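Local atomic coordinates of Serpin48 (PDB entry 3OZQ), a protein that acts as a highly specific serpin of insect innate immunity, inhibiting the serine protease SPE. Residues P20-E25 and K280-K285; H92-I97 and E142-K147. One frame throughout, in Å; residues are numbered along the deposited sequence.

Contact 1. Residues P20-E25 and K280-K285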
loop_
_atom_site.group_PDB
_atom_site.type_symbol
_atom_site.label_atom_id
_atom_site.label_comp_id
_atom_site.label_asym_id
_atom_site.label_seq_id
_atom_site.Cartn_x
_atom_site.Cartn_y
_atom_site.Cartn_z
ATOM N N PRO A 20 -9.813 2.717 2.707
ATOM C CA PRO A 20 -10.658 3.577 1.871
ATOM C C PRO A 20 -10.471 5.051 2.172
ATOM O O PRO A 20 -10.594 5.854 1.253
ATOM C CB PRO A 20 -12.085 3.143 2.234
ATOM C CG PRO A 20 -11.963 2.405 3.529
ATOM C CD PRO A 20 -10.613 1.762 3.495
ATOM N N SER A 21 -10.191 5.398 3.429
ATOM C CA SER A 21 -9.945 6.787 3.780
ATOM C C SER A 21 -8.691 7.266 3.062
ATOM O O SER A 21 -8.662 8.361 2.526
ATOM C CB SER A 21 -9.787 6.958 5.297
ATOM O OG SER A 21 -10.957 6.546 5.992
ATOM N N VAL A 22 -7.657 6.431 3.049
ATOM C CA VAL A 22 -6.434 6.767 2.331
ATOM C C VAL A 22 -6.670 6.886 0.827
ATOM O O VAL A 22 -6.245 7.865 0.205
ATOM C CB VAL A 22 -5.295 5.781 2.648
ATOM C CG1 VAL A 22 -4.106 6.024 1.729
ATOM C CG2 VAL A 22 -4.851 5.955 4.105
ATOM N N TYR A 23 -7.369 5.903 0.249
ATOM C CA TYR A 23 -7.659 5.899 -1.179
ATOM C C TYR A 23 -8.330 7.219 -1.567
ATOM O O TYR A 23 -7.929 7.868 -2.534
ATOM C CB TYR A 23 -8.528 4.671 -1.540
ATOM C CG TYR A 23 -8.904 4.501 -2.991
ATOM C CD1 TYR A 23 -8.424 3.424 -3.735
ATOM C CD2 TYR A 23 -9.758 5.397 -3.616
ATOM C CE1 TYR A 23 -8.789 3.250 -5.071
ATOM C CE2 TYR A 23 -10.126 5.236 -4.941
ATOM C CZ TYR A 23 -9.637 4.164 -5.665
ATOM O OH TYR A 23 -10.010 4.025 -6.979
ATOM N N LYS A 24 -9.340 7.622 -0.797
ATOM C CA LYS A 24 -10.110 8.832 -1.101
ATOM C C LYS A 24 -9.222 10.060 -1.146
ATOM O O LYS A 24 -9.408 10.948 -1.970
ATOM C CB LYS A 24 -11.229 9.043 -0.071
ATOM C CG LYS A 24 -12.244 10.109 -0.473
ATOM C CD LYS A 24 -13.501 10.070 0.410
ATOM C CE LYS A 24 -14.476 8.955 -0.004
ATOM N NZ LYS A 24 -15.415 9.321 -1.126
ATOM N N GLU A 25 -8.250 10.111 -0.247
ATOM C CA GLU A 25 -7.306 11.217 -0.231
ATOM C C GLU A 25 -6.354 11.160 -1.422
ATOM O O GLU A 25 -6.159 12.157 -2.115
ATOM C CB GLU A 25 -6.514 11.205 1.076
ATOM C CG GLU A 25 -6.499 12.530 1.777
ATOM C CD GLU A 25 -7.856 13.203 1.770
ATOM O OE1 GLU A 25 -8.827 12.598 2.266
ATOM O OE2 GLU A 25 -7.948 14.342 1.268
ATOM N N LYS A 280 2.043 12.959 4.258
ATOM C CA LYS A 280 1.795 14.095 5.151
ATOM C C LYS A 280 0.486 14.776 4.769
ATOM O O LYS A 280 -0.354 15.078 5.607
ATOM C CB LYS A 280 2.939 15.118 5.098
ATOM C CG LYS A 280 2.594 16.386 5.853
ATOM C CD LYS A 280 3.754 17.383 5.913
ATOM C CE LYS A 280 3.433 18.532 6.872
ATOM N NZ LYS A 280 4.211 19.790 6.590
ATOM N N LYS A 281 0.350 15.050 3.482
ATOM C CA LYS A 281 -0.885 15.575 2.914
ATOM C C LYS A 281 -2.072 14.686 3.273
ATOM O O LYS A 281 -3.109 15.177 3.723
ATOM C CB LYS A 281 -0.749 15.664 1.396
ATOM C CG LYS A 281 -2.012 16.118 0.684
ATOM C CD LYS A 281 -1.787 16.295 -0.807
ATOM C CE LYS A 281 -0.684 17.279 -1.083
ATOM N NZ LYS A 281 -0.395 17.367 -2.547
ATOM N N VAL A 282 -1.919 13.381 3.079
ATOM C CA VAL A 282 -3.000 12.457 3.414
ATOM C C VAL A 282 -3.336 12.540 4.905
ATOM O O VAL A 282 -4.486 12.780 5.271
ATOM C CB VAL A 282 -2.666 10.995 3.029
ATOM C CG1 VAL A 282 -3.706 10.026 3.605
ATOM C CG2 VAL A 282 -2.563 10.843 1.514
ATOM N N LEU A 283 -2.326 12.365 5.758
ATOM C CA LEU A 283 -2.561 12.239 7.191
ATOM C C LEU A 283 -3.124 13.518 7.807
ATOM O O LEU A 283 -3.894 13.464 8.768
ATOM C CB LEU A 283 -1.296 11.773 7.919
ATOM C CG LEU A 283 -0.932 10.343 7.509
ATOM C CD1 LEU A 283 0.422 9.906 8.062
ATOM C CD2 LEU A 283 -2.045 9.390 7.952
ATOM N N LYS A 284 -2.759 14.659 7.237
ATOM C CA LYS A 284 -3.297 15.934 7.694
ATOM C C LYS A 284 -4.812 15.983 7.549
ATOM O O LYS A 284 -5.502 16.446 8.449
ATOM C CB LYS A 284 -2.644 17.124 6.973
ATOM C CG LYS A 284 -1.295 17.544 7.575
ATOM C CD LYS A 284 -0.727 18.801 6.911
ATOM C CE LYS A 284 -1.195 20.066 7.619
ATOM N NZ LYS A 284 -0.330 20.433 8.785
ATOM N N LYS A 285 -5.332 15.500 6.423
ATOM C CA LYS A 285 -6.779 15.499 6.227
ATOM C C LYS A 285 -7.472 14.523 7.179
ATOM O O LYS A 285 -8.643 14.690 7.496
ATOM C CB LYS A 285 -7.149 15.177 4.775
ATOM C CG LYS A 285 -7.130 16.373 3.838
ATOM C CD LYS A 285 -8.265 17.354 4.144
ATOM C CE LYS A 285 -9.635 16.687 4.032
ATOM N NZ LYS A 285 -10.743 17.650 4.304
#
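Glu25 rests its aliphatic half on Val282 and its carboxylate beside the methylenes of Lys285, where two helices of the serpin fold meet, helix 10-29 and helix 279-286. The axes of the two short segments come within 9.7 Å and run at 118° to each other, and only Val22, Glu25, Val282 and Lys285 touch between the segments. CB of Glu25 faces both methyls of Val282, at 4.0 Å from CG1, while CG sits 3.9 Å from the Val282 CA atom, close against the backbone of the second helix. A bend at chi2 (43°) then turns the carboxylate along that helix to Lys285, and the two side chains cross at about a right angle. Lys285 adds carbon rather than charge to the contact: its CG lies 3.4 Å from Glu25 OE2, whereas the chain, bent at chi2 and chi3, leaves its NZ 5.3 Å from that same oxygen. Beside the glutamate stem lies one apolar contact: CG2 of Val22 meets CG1 of Val282 at 4.3 Å, and a Val282 CG1 anti to its backbone N is turned to both Val22 and the CB of Glu25. Val26, one residue beyond Glu25, also touches Val282, and Leu283 fits among Phe18, Leu45 and Phe292, which ties the pair into the hydrophobic interior. The polar end of Glu25 is held within its own helix, by Lys28. With an alanine here, Lys28 would probably lose an oppositely charged mate, and the backbone of Val282 and the methylenes of Lys285 the CG and carboxylate that lie on them. The salt bridge joins Lys28 NZ to Glu25 OE2, the same oxygen that lies against Lys285 CG.

Contact 2. Residues H92-I97 and E142-K147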
loop_
_atom_site.group_PDB
_atom_site.type_symbol
_atom_site.label_atom_id
_atom_site.label_comp_id
_atom_site.label_asym_id
_atom_site.label_seq_id
_atom_site.Cartn_x
_atom_site.Cartn_y
_atom_site.Cartn_z
ATOM N N HIS A 92 8.344 -6.813 0.342
ATOM C CA HIS A 92 9.626 -6.140 0.529
ATOM C C HIS A 92 9.354 -4.699 0.934
ATOM O O HIS A 92 8.586 -4.001 0.282
ATOM C CB HIS A 92 10.457 -6.176 -0.763
ATOM C CG HIS A 92 10.795 -7.562 -1.225
ATOM N ND1 HIS A 92 9.920 -8.339 -1.952
ATOM C CD2 HIS A 92 11.904 -8.318 -1.040
ATOM C CE1 HIS A 92 10.478 -9.510 -2.208
ATOM N NE2 HIS A 92 11.681 -9.524 -1.662
ATOM N N THR A 93 9.967 -4.265 2.029
ATOM C CA THR A 93 9.790 -2.899 2.497
ATOM C C THR A 93 11.137 -2.315 2.856
ATOM O O THR A 93 12.016 -3.018 3.351
ATOM C CB THR A 93 8.879 -2.856 3.742
ATOM O OG1 THR A 93 9.607 -3.326 4.884
ATOM C CG2 THR A 93 7.675 -3.733 3.539
ATOM N N ALA A 94 11.307 -1.032 2.587
ATOM C CA ALA A 94 12.458 -0.299 3.072
ATOM C C ALA A 94 11.884 0.917 3.751
ATOM O O ALA A 94 11.576 1.911 3.094
ATOM C CB ALA A 94 13.359 0.100 1.932
ATOM N N ASN A 95 11.712 0.819 5.065
ATOM C CA ASN A 95 11.116 1.877 5.852
ATOM C C ASN A 95 12.166 2.441 6.783
ATOM O O ASN A 95 12.865 1.701 7.478
ATOM C CB ASN A 95 9.911 1.370 6.660
ATOM C CG ASN A 95 8.783 0.841 5.776
ATOM O OD1 ASN A 95 7.819 0.219 6.267
ATOM N ND2 ASN A 95 8.896 1.078 4.467
ATOM N N LYS A 96 12.278 3.758 6.794
ATOM C CA LYS A 96 13.302 4.404 7.598
ATOM C C LYS A 96 12.865 5.773 8.080
ATOM O O LYS A 96 12.110 6.481 7.412
ATOM C CB LYS A 96 14.591 4.505 6.794
ATOM C CG LYS A 96 15.638 5.358 7.444
ATOM C CD LYS A 96 16.775 4.555 7.959
ATOM C CE LYS A 96 17.630 4.046 6.838
ATOM N NZ LYS A 96 19.021 3.835 7.357
ATOM N N ILE A 97 13.343 6.142 9.263
ATOM C CA ILE A 97 13.085 7.461 9.798
ATOM C C ILE A 97 14.425 8.145 9.903
ATOM O O ILE A 97 15.224 7.804 10.768
ATOM C CB ILE A 97 12.396 7.387 11.171
ATOM C CG1 ILE A 97 11.000 6.762 11.020
ATOM C CG2 ILE A 97 12.284 8.770 11.793
ATOM C CD1 ILE A 97 10.117 6.940 12.251
ATOM N N GLU A 142 19.428 -0.292 -2.249
ATOM C CA GLU A 142 20.047 -1.503 -1.717
ATOM C C GLU A 142 19.007 -2.427 -1.068
ATOM O O GLU A 142 19.090 -3.646 -1.183
ATOM C CB GLU A 142 21.141 -1.167 -0.706
ATOM C CG GLU A 142 21.178 -2.103 0.500
ATOM C CD GLU A 142 21.361 -1.363 1.835
ATOM O OE1 GLU A 142 22.254 -0.482 1.933
ATOM O OE2 GLU A 142 20.604 -1.662 2.787
ATOM N N GLN A 143 18.031 -1.832 -0.392
ATOM C CA GLN A 143 17.038 -2.593 0.367
ATOM C C GLN A 143 15.876 -3.111 -0.483
ATOM O O GLN A 143 15.092 -3.938 -0.024
ATOM C CB GLN A 143 16.484 -1.745 1.516
ATOM C CG GLN A 143 17.419 -1.613 2.694
ATOM C CD GLN A 143 17.644 -2.940 3.379
ATOM O OE1 GLN A 143 16.737 -3.487 4.015
ATOM N NE2 GLN A 143 18.848 -3.483 3.237
ATOM N N THR A 144 15.756 -2.614 -1.709
ATOM C CA THR A 144 14.711 -3.091 -2.617
ATOM C C THR A 144 15.290 -3.678 -3.896
ATOM O O THR A 144 14.659 -3.604 -4.942
ATOM C CB THR A 144 13.742 -1.966 -3.034
ATOM O OG1 THR A 144 14.482 -0.872 -3.595
ATOM C CG2 THR A 144 12.914 -1.479 -1.856
ATOM N N GLN A 145 16.478 -4.270 -3.800
ATOM C CA GLN A 145 17.203 -4.790 -4.960
ATOM C C GLN A 145 17.149 -3.854 -6.166
ATOM O O GLN A 145 16.908 -4.287 -7.295
ATOM C CB GLN A 145 16.739 -6.207 -5.346
ATOM C CG GLN A 145 15.406 -6.663 -4.745
ATOM C CD GLN A 145 15.437 -6.727 -3.230
ATOM O OE1 GLN A 145 14.448 -6.420 -2.557
ATOM N NE2 GLN A 145 16.580 -7.120 -2.684
ATOM N N HIS A 146 17.374 -2.570 -5.908
ATOM C CA HIS A 146 17.430 -1.539 -6.951
ATOM C C HIS A 146 16.149 -1.367 -7.762
ATOM O O HIS A 146 16.150 -0.666 -8.776
ATOM C CB HIS A 146 18.643 -1.751 -7.867
ATOM C CG HIS A 146 19.952 -1.691 -7.140
ATOM N ND1 HIS A 146 20.787 -0.593 -7.192
ATOM C CD2 HIS A 146 20.561 -2.585 -6.324
ATOM C CE1 HIS A 146 21.857 -0.818 -6.451
ATOM N NE2 HIS A 146 21.743 -2.018 -5.909
ATOM N N LYS A 147 15.061 -1.977 -7.289
ATOM C CA LYS A 147 13.754 -1.901 -7.949
ATOM C C LYS A 147 13.044 -0.558 -7.726
ATOM O O LYS A 147 12.152 -0.177 -8.491
ATOM C CB LYS A 147 12.837 -3.021 -7.445
ATOM C CG LYS A 147 13.328 -4.455 -7.679
ATOM C CD LYS A 147 13.335 -4.837 -9.149
ATOM C CE LYS A 147 13.246 -6.354 -9.338
ATOM N NZ LYS A 147 13.932 -7.108 -8.248
#
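The imidazole of His92 and the side-chain amide of Gln145 meet obliquely, their planes 64° apart and the two side chains crossing at about a right angle. Gln145 OE1 does the touching, 3.5 Å from His92 CD2 and 4.1 Å from His92 CG. The ring of Tyr170 stacks with the same imidazole, and its OH hydrogen-bonds to Gln145 OE1, so one tyrosine positions both flat groups. Gln145 gets there from a type I' turn, Thr144 to Lys147, closed by the backbone bond from Lys147 N to Thr144 O; the bend of its chain at chi2 (-62°) brings the amide back to the strand. Helix 129-143, which leads into this turn, is the serpin helix F that lies across the face of beta-sheet A, and strand 90-100 belongs to that sheet, between strands 120-124 and 163-174. Two residues along from His92, where side chains again point to this face, the small Ala94 lets the chain come close: its CB lies 3.7 Å from Gln143 CB and 4.1 Å from Thr144 CG2. Thr144 turns that methyl to the strand with CG2 anti to its carbonyl carbon, and its OG1 is hydrogen-bonded to the Val140 carbonyl. Further along the strand, Lys96 makes a cation-pi contact with Trp139 of the same helix and a salt bridge with Glu122. The amide of Gln143 makes one bent bond in its own segment: NE2 donates to the anti lone pair of Glu142 OE2 (2.6 Å, 142°), the acceptor tilted from the amide plane.

How the contacts relate
From the N terminus the chain enters helix 10-29, the first side of contact 1, and passes through helices 38-50, 54-63 and 70-83 to strand 90-100. Contact 2 closes a short loop there: after strand 120-124 and helix 129-143 the chain is back beside residues 92-97. It then builds most of the remaining strands before helix 279-286 closes the much longer loop of contact 1, within which contact 2 lies entirely; the two nest and do not cross. Contact 1 joins two helices far apart in sequence; contact 2 ties helix 129-143 and the turn after it to the strand. Their centres are 23 Å apart and their nearest atoms about 11 Å, without touching.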